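Flagellar hook protein FlgE (Caulobacter crescentus CB15, PDB 5AY6) probably builds the flagellar hook, the universal joint of the bacterial flagellum, and is represented here by a 32 kDa fragment holding its third-domain and D2 family regions. Local coordinates at residues 46-52 / 68-73; 53-59 / 144-148. One frame throughout, in Å; residues are numbered along the deposited sequence.

Contact 1: residues 46-52 / 68-73; sequences HNYDVVY and LVDIKE
Residues 46-52 and 68-73 are extended strands running antiparallel, their axes 4.6 Å apart at closest and their N-to-C directions at 147°, so the pair is clearly twisted. The register sets Asp-49 opposite Lys-72 and Val-51 opposite Asp-70 as hydrogen-bonded pairs, and Val-50 opposite Ile-71 and Tyr-52 opposite Val-69 as non-hydrogen-bonded pairs. Four backbone hydrogen bonds fix it: Asp-49 N to Lys-72 O (2.8 Å), Lys-72 N to Asp-49 O (2.9 Å), Val-51 N to Asp-70 O (2.9 Å) and Asp-70 N to Val-51 O (2.9 Å). CA-H...O contacts accompany them, such as Tyr-52 CA to Leu-68 O at 3.2 Å. The two strands form a beta hairpin with a long connection, the second and third strands of a five-stranded antiparallel meander in the third-domain region of FlgE. Apolar contacts gather on the face bearing Val-50, Tyr-52, Val-69 and Ile-71: Val-50 CG1 meets Ile-71 CD1 at 4.0 Å, and Tyr-52 CD1 meets Val-69 CG2 at 3.7 Å. Ile-71 CG2 makes an off-centre CH-pi contact with Tyr-48, 4.2 Å from the ring centroid; Leu-126 covers both residues. Polar side chains join the strands at the Glu-73 end. The chi1 t, chi2 t chain of Glu-73 reaches His-46 (chi1 m), whose ND1 donates to Glu-73 OE2 at 2.8 Å while NE2 bonds Asp-40. Water 1 links Asn-47 N to Glu-73 OE2, and water 2 links Tyr-48 OH to Glu-73 OE1. Water 3 donates to both Val-51 O and Asp-70 OD2, each at 2.8 Å; Asp-70 OD1 bonds Thr-80.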
loop_
_atom_site.group_PDB
_atom_site.type_symbol
_atom_site.label_atom_id
_atom_site.label_comp_id
_atom_site.label_asym_id
_atom_site.label_seq_id
_atom_site.Cartn_x
_atom_site.Cartn_y
_atom_site.Cartn_z
ATOM N N HIS A 46 24.613 12.333 -16.729
ATOM C CA HIS A 46 23.191 12.110 -16.963
ATOM C C HIS A 46 22.323 13.059 -16.146
ATOM O O HIS A 46 22.763 13.614 -15.141
ATOM C CB HIS A 46 22.792 10.673 -16.612
ATOM C CG HIS A 46 23.728 9.625 -17.132
ATOM N ND1 HIS A 46 23.436 8.847 -18.222
ATOM C CD2 HIS A 46 24.945 9.218 -16.685
ATOM C CE1 HIS A 46 24.436 8.002 -18.442
ATOM N NE2 HIS A 46 25.358 8.213 -17.524
ATOM N N ASN A 47 21.084 13.231 -16.590
ATOM C CA ASN A 47 20.035 13.780 -15.746
ATOM C C ASN A 47 19.060 12.656 -15.424
ATOM O O ASN A 47 18.589 11.957 -16.325
ATOM C CB ASN A 47 19.314 14.942 -16.427
ATOM C CG ASN A 47 20.231 16.115 -16.716
ATOM O OD1 ASN A 47 21.232 16.323 -16.032
ATOM N ND2 ASN A 47 19.890 16.889 -17.737
ATOM N N TYR A 48 18.770 12.472 -14.143
ATOM C CA TYR A 48 17.928 11.362 -13.713
ATOM C C TYR A 48 16.694 11.827 -12.958
ATOM O O TYR A 48 16.730 12.826 -12.243
ATOM C CB TYR A 48 18.714 10.399 -12.816
ATOM C CG TYR A 48 19.735 9.537 -13.518
ATOM C CD1 TYR A 48 19.351 8.628 -14.496
ATOM C CD2 TYR A 48 21.079 9.602 -13.175
ATOM C CE1 TYR A 48 20.279 7.827 -15.128
ATOM C CE2 TYR A 48 22.013 8.805 -13.800
ATOM C CZ TYR A 48 21.608 7.920 -14.777
ATOM O OH TYR A 48 22.536 7.124 -15.404
ATOM N N ASP A 49 15.605 11.084 -13.112
ATOM C CA ASP A 49 14.471 11.212 -12.210
ATOM C C ASP A 49 14.575 10.108 -11.171
ATOM O O ASP A 49 14.914 8.968 -11.498
ATOM C CB ASP A 49 13.141 11.128 -12.962
ATOM C CG ASP A 49 12.764 12.440 -13.630
ATOM O OD1 ASP A 49 13.180 13.504 -13.128
ATOM O OD2 ASP A 49 12.048 12.400 -14.653
ATOM N N VAL A 50 14.313 10.451 -9.918
ATOM C CA VAL A 50 14.333 9.461 -8.854
ATOM C C VAL A 50 12.938 9.333 -8.264
ATOM O O VAL A 50 12.362 10.309 -7.788
ATOM C CB VAL A 50 15.341 9.826 -7.753
ATOM C CG1 VAL A 50 15.433 8.699 -6.722
ATOM C CG2 VAL A 50 16.705 10.109 -8.360
ATOM N N VAL A 51 12.392 8.125 -8.308
ATOM C CA VAL A 51 11.042 7.897 -7.824
ATOM C C VAL A 51 11.042 6.875 -6.696
ATOM O O VAL A 51 11.360 5.704 -6.912
ATOM C CB VAL A 51 10.108 7.405 -8.955
ATOM C CG1 VAL A 51 8.677 7.262 -8.446
ATOM C CG2 VAL A 51 10.163 8.349 -10.152
ATOM N N TYR A 52 10.705 7.331 -5.492
ATOM C CA TYR A 52 10.468 6.440 -4.366
ATOM C C TYR A 52 9.011 6.010 -4.372
ATOM O O TYR A 52 8.124 6.844 -4.534
ATOM C CB TYR A 52 10.781 7.119 -3.035
ATOM C CG TYR A 52 12.219 7.529 -2.829
ATOM C CD1 TYR A 52 13.169 6.613 -2.395
ATOM C CD2 TYR A 52 12.618 8.843 -3.026
ATOM C CE1 TYR A 52 14.485 6.992 -2.182
ATOM C CE2 TYR A 52 13.930 9.232 -2.815
ATOM C CZ TYR A 52 14.857 8.303 -2.396
ATOM O OH TYR A 52 16.160 8.690 -2.188
ATOM N N LEU A 68 10.412 1.272 -2.396
ATOM C CA LEU A 68 10.805 0.912 -3.755
ATOM C C LEU A 68 11.444 2.125 -4.418
ATOM O O LEU A 68 11.058 3.260 -4.134
ATOM C CB LEU A 68 9.605 0.435 -4.576
ATOM C CG LEU A 68 8.799 -0.737 -4.015
ATOM C CD1 LEU A 68 7.715 -1.157 -4.999
ATOM C CD2 LEU A 68 9.722 -1.905 -3.696
ATOM N N VAL A 69 12.414 1.886 -5.298
ATOM C CA VAL A 69 13.086 2.969 -6.009
ATOM C C VAL A 69 13.192 2.696 -7.505
ATOM O O VAL A 69 13.611 1.611 -7.918
ATOM C CB VAL A 69 14.512 3.209 -5.465
ATOM C CG1 VAL A 69 15.215 4.295 -6.273
ATOM C CG2 VAL A 69 14.478 3.579 -3.995
ATOM N N ASP A 70 12.810 3.685 -8.311
ATOM C CA ASP A 70 13.061 3.656 -9.751
ATOM C C ASP A 70 13.984 4.804 -10.138
ATOM O O ASP A 70 13.782 5.943 -9.710
ATOM C CB ASP A 70 11.760 3.759 -10.552
ATOM C CG ASP A 70 10.880 2.531 -10.410
ATOM O OD1 ASP A 70 11.399 1.402 -10.551
ATOM O OD2 ASP A 70 9.670 2.705 -10.162
ATOM N N ILE A 71 15.000 4.506 -10.942
ATOM C CA ILE A 71 15.845 5.550 -11.515
ATOM C C ILE A 71 15.530 5.672 -13.001
ATOM O O ILE A 71 15.644 4.698 -13.753
ATOM C CB ILE A 71 17.342 5.262 -11.332
ATOM C CG1 ILE A 71 17.637 4.835 -9.892
ATOM C CG2 ILE A 71 18.161 6.490 -11.714
ATOM C CD1 ILE A 71 17.320 5.894 -8.871
ATOM N N LYS A 72 15.124 6.863 -13.422
ATOM C CA LYS A 72 14.666 7.051 -14.791
ATOM C C LYS A 72 15.507 8.071 -15.549
ATOM O O LYS A 72 15.972 9.064 -14.984
ATOM C CB LYS A 72 13.196 7.474 -14.804
ATOM C CG LYS A 72 12.252 6.455 -14.178
ATOM C CD LYS A 72 10.799 6.842 -14.402
ATOM C CE LYS A 72 9.848 5.824 -13.796
ATOM N NZ LYS A 72 8.425 6.139 -14.118
ATOM N N GLU A 73 15.703 7.805 -16.836
ATOM C CA GLU A 73 16.390 8.725 -17.730
ATOM C C GLU A 73 15.544 8.909 -18.983
ATOM O O GLU A 73 15.261 7.943 -19.695
ATOM C CB GLU A 73 17.782 8.205 -18.082
ATOM C CG GLU A 73 18.610 9.161 -18.928
ATOM C CD GLU A 73 20.025 8.658 -19.153
ATOM O OE1 GLU A 73 20.215 7.424 -19.239
ATOM O OE2 GLU A 73 20.948 9.499 -19.240
HETATM O O HOH W 1 20.607 12.343 -19.142
HETATM O O HOH W 2 21.660 5.851 -17.507
HETATM O O HOH W 3 9.528 3.627 -7.539
#

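Contact 2: residues 53-59 / 144-148; sequences SSTGIAN and LYDPS
Two side chains, one from each loop, carry the direct hydrogen bonds between residues 53-59 and 144-148. Ser-54 (chi1 t) donates from OG to Tyr-145 O at 2.7 Å and accepts from Gly-56 N at 3.1 Å, an ST turn; Gly-56 has phi 74°. Asp-146 (chi1 t) accepts from Asn-59 N at OD2 (2.9 Å) and from Ser-148 N at OD1 (2.7 Å), closing an Asx turn. Water 4 donates to Ile-57 O and Asp-146 OD2, water 5 joins Asn-59 ND2 to the same OD2, and water 7 lies between Asn-59 O and Ser-148 OG, while Asn-59 OD1 accepts from Glu-66 N. Neither segment is helix or strand overall; nearest CA pairs are Ser-54 with Tyr-145 (5.8 Å) and Ala-58 with Ser-148 (5.3 Å). Pro-147 CG sits 3.4 Å from both Gly-56 O and Ala-58 N, Ala-58 CB meets Ser-148 CB at 3.6 Å, and Leu-144 CD1 lies 3.9 Å from Ser-54 N. The Tyr-145 ring turns its edge to Gly-56 CA, CE1 4.2 Å away, and its hydroxyl bonds Glu-199. The loop after strand 45-53 is tied to the loop between helices 137-140 and 152-157, beside strand 195-202, where Tyr-197 bonds Ser-54 O.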
loop_
_atom_site.group_PDB
_atom_site.type_symbol
_atom_site.label_atom_id
_atom_site.label_comp_id
_atom_site.label_asym_id
_atom_site.label_seq_id
_atom_site.Cartn_x
_atom_site.Cartn_y
_atom_site.Cartn_z
ATOM N N SER A 53 8.764 4.717 -4.187
ATOM C CA SER A 53 7.396 4.216 -4.105
ATOM C C SER A 53 7.145 3.453 -2.810
ATOM O O SER A 53 8.024 2.757 -2.302
ATOM C CB SER A 53 7.075 3.319 -5.300
ATOM O OG SER A 53 7.011 4.081 -6.491
ATOM N N SER A 54 5.935 3.590 -2.285
ATOM C CA SER A 54 5.510 2.821 -1.128
ATOM C C SER A 54 5.369 1.339 -1.487
ATOM O O SER A 54 4.880 0.993 -2.559
ATOM C CB SER A 54 4.191 3.372 -0.583
ATOM O OG SER A 54 3.544 2.422 0.242
ATOM N N THR A 55 5.815 0.472 -0.586
ATOM C CA THR A 55 5.714 -0.969 -0.782
ATOM C C THR A 55 4.307 -1.489 -0.551
ATOM O O THR A 55 3.993 -2.619 -0.921
ATOM C CB THR A 55 6.641 -1.724 0.172
ATOM O OG1 THR A 55 6.300 -1.370 1.519
ATOM C CG2 THR A 55 8.095 -1.373 -0.097
ATOM N N GLY A 56 3.469 -0.681 0.093
ATOM C CA GLY A 56 2.130 -1.117 0.450
ATOM C C GLY A 56 2.145 -2.090 1.616
ATOM O O GLY A 56 1.129 -2.701 1.943
ATOM N N ILE A 57 3.311 -2.222 2.243
ATOM C CA ILE A 57 3.513 -3.118 3.369
ATOM C C ILE A 57 4.032 -2.309 4.552
ATOM O O ILE A 57 4.961 -1.512 4.407
ATOM C CB ILE A 57 4.502 -4.244 3.023
ATOM C CG1 ILE A 57 3.972 -5.083 1.858
ATOM C CG2 ILE A 57 4.760 -5.130 4.238
ATOM C CD1 ILE A 57 4.962 -6.109 1.362
ATOM N N ALA A 58 3.423 -2.511 5.714
ATOM C CA ALA A 58 3.709 -1.698 6.896
ATOM C C ALA A 58 5.188 -1.655 7.260
ATOM O O ALA A 58 5.834 -2.693 7.413
ATOM C CB ALA A 58 2.900 -2.207 8.080
ATOM N N ASN A 59 5.714 -0.439 7.377
ATOM C CA ASN A 59 7.038 -0.203 7.936
ATOM C C ASN A 59 6.918 -0.005 9.448
ATOM O O ASN A 59 5.900 0.489 9.931
ATOM C CB ASN A 59 7.697 1.022 7.285
ATOM C CG ASN A 59 8.317 0.715 5.931
ATOM O OD1 ASN A 59 8.887 -0.358 5.718
ATOM N ND2 ASN A 59 8.222 1.670 5.011
ATOM N N LEU A 144 5.304 9.163 2.154
ATOM C CA LEU A 144 4.682 8.086 1.391
ATOM C C LEU A 144 3.621 7.307 2.160
ATOM O O LEU A 144 3.642 7.230 3.391
ATOM C CB LEU A 144 5.749 7.115 0.889
ATOM C CG LEU A 144 6.667 7.692 -0.188
ATOM C CD1 LEU A 144 7.716 6.677 -0.588
ATOM C CD2 LEU A 144 5.834 8.106 -1.383
ATOM N N TYR A 145 2.695 6.730 1.399
ATOM C CA TYR A 145 1.667 5.845 1.928
ATOM C C TYR A 145 2.244 4.715 2.764
ATOM O O TYR A 145 3.251 4.097 2.398
ATOM C CB TYR A 145 0.846 5.249 0.780
ATOM C CG TYR A 145 -0.132 4.176 1.207
ATOM C CD1 TYR A 145 0.131 2.832 0.967
ATOM C CD2 TYR A 145 -1.318 4.507 1.847
ATOM C CE1 TYR A 145 -0.764 1.847 1.355
ATOM C CE2 TYR A 145 -2.220 3.532 2.233
ATOM C CZ TYR A 145 -1.939 2.208 1.989
ATOM O OH TYR A 145 -2.836 1.243 2.384
ATOM N N ASP A 146 1.592 4.456 3.890
ATOM C CA ASP A 146 1.899 3.303 4.727
ATOM C C ASP A 146 0.603 2.765 5.309
ATOM O O ASP A 146 -0.130 3.502 5.963
ATOM C CB ASP A 146 2.862 3.670 5.846
ATOM C CG ASP A 146 3.341 2.454 6.607
ATOM O OD1 ASP A 146 2.552 1.906 7.407
ATOM O OD2 ASP A 146 4.498 2.042 6.392
ATOM N N PRO A 147 0.316 1.472 5.080
ATOM C CA PRO A 147 -0.953 0.878 5.515
ATOM C C PRO A 147 -1.151 0.938 7.027
ATOM O O PRO A 147 -2.283 0.817 7.501
ATOM C CB PRO A 147 -0.853 -0.575 5.030
ATOM C CG PRO A 147 0.606 -0.811 4.773
ATOM C CD PRO A 147 1.167 0.511 4.359
ATOM N N SER A 148 -0.066 1.145 7.764
ATOM C CA SER A 148 -0.119 1.188 9.219
ATOM C C SER A 148 -0.034 2.599 9.802
ATOM O O SER A 148 -0.813 2.948 10.687
ATOM C CB SER A 148 1.004 0.331 9.802
ATOM O OG SER A 148 1.154 0.570 11.189
HETATM O O HOH W 4 4.840 1.090 3.647
HETATM O O HOH W 5 6.574 3.701 5.486
HETATM O O HOH W 6 5.628 3.039 9.162
HETATM O O HOH W 7 3.588 0.588 11.804
#

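In the fold
The chain passes directly from the first strand of contact 1 into the first loop of contact 2, and the segments of the two contacts alternate along the sequence. Their centres lie about 19 Å apart, yet they touch. A probable hydrogen bond between Ser-53 N and Leu-68 O (2.7 Å) carries the hairpin pairing one residue beyond Tyr-52, Tyr-52 CB packs on Leu-144 CD1 at 3.9 Å, and Leu-68 CD2 meets Thr-55 CG2 at 4.0 Å. The centre of contact 1 lies about 20 Å, and that of contact 2 about 5 Å, from the centre of the chain, so the chain leaving strand 45-53 runs from an outlying sheet to the fragment's middle, near the five-stranded sheet 167-230.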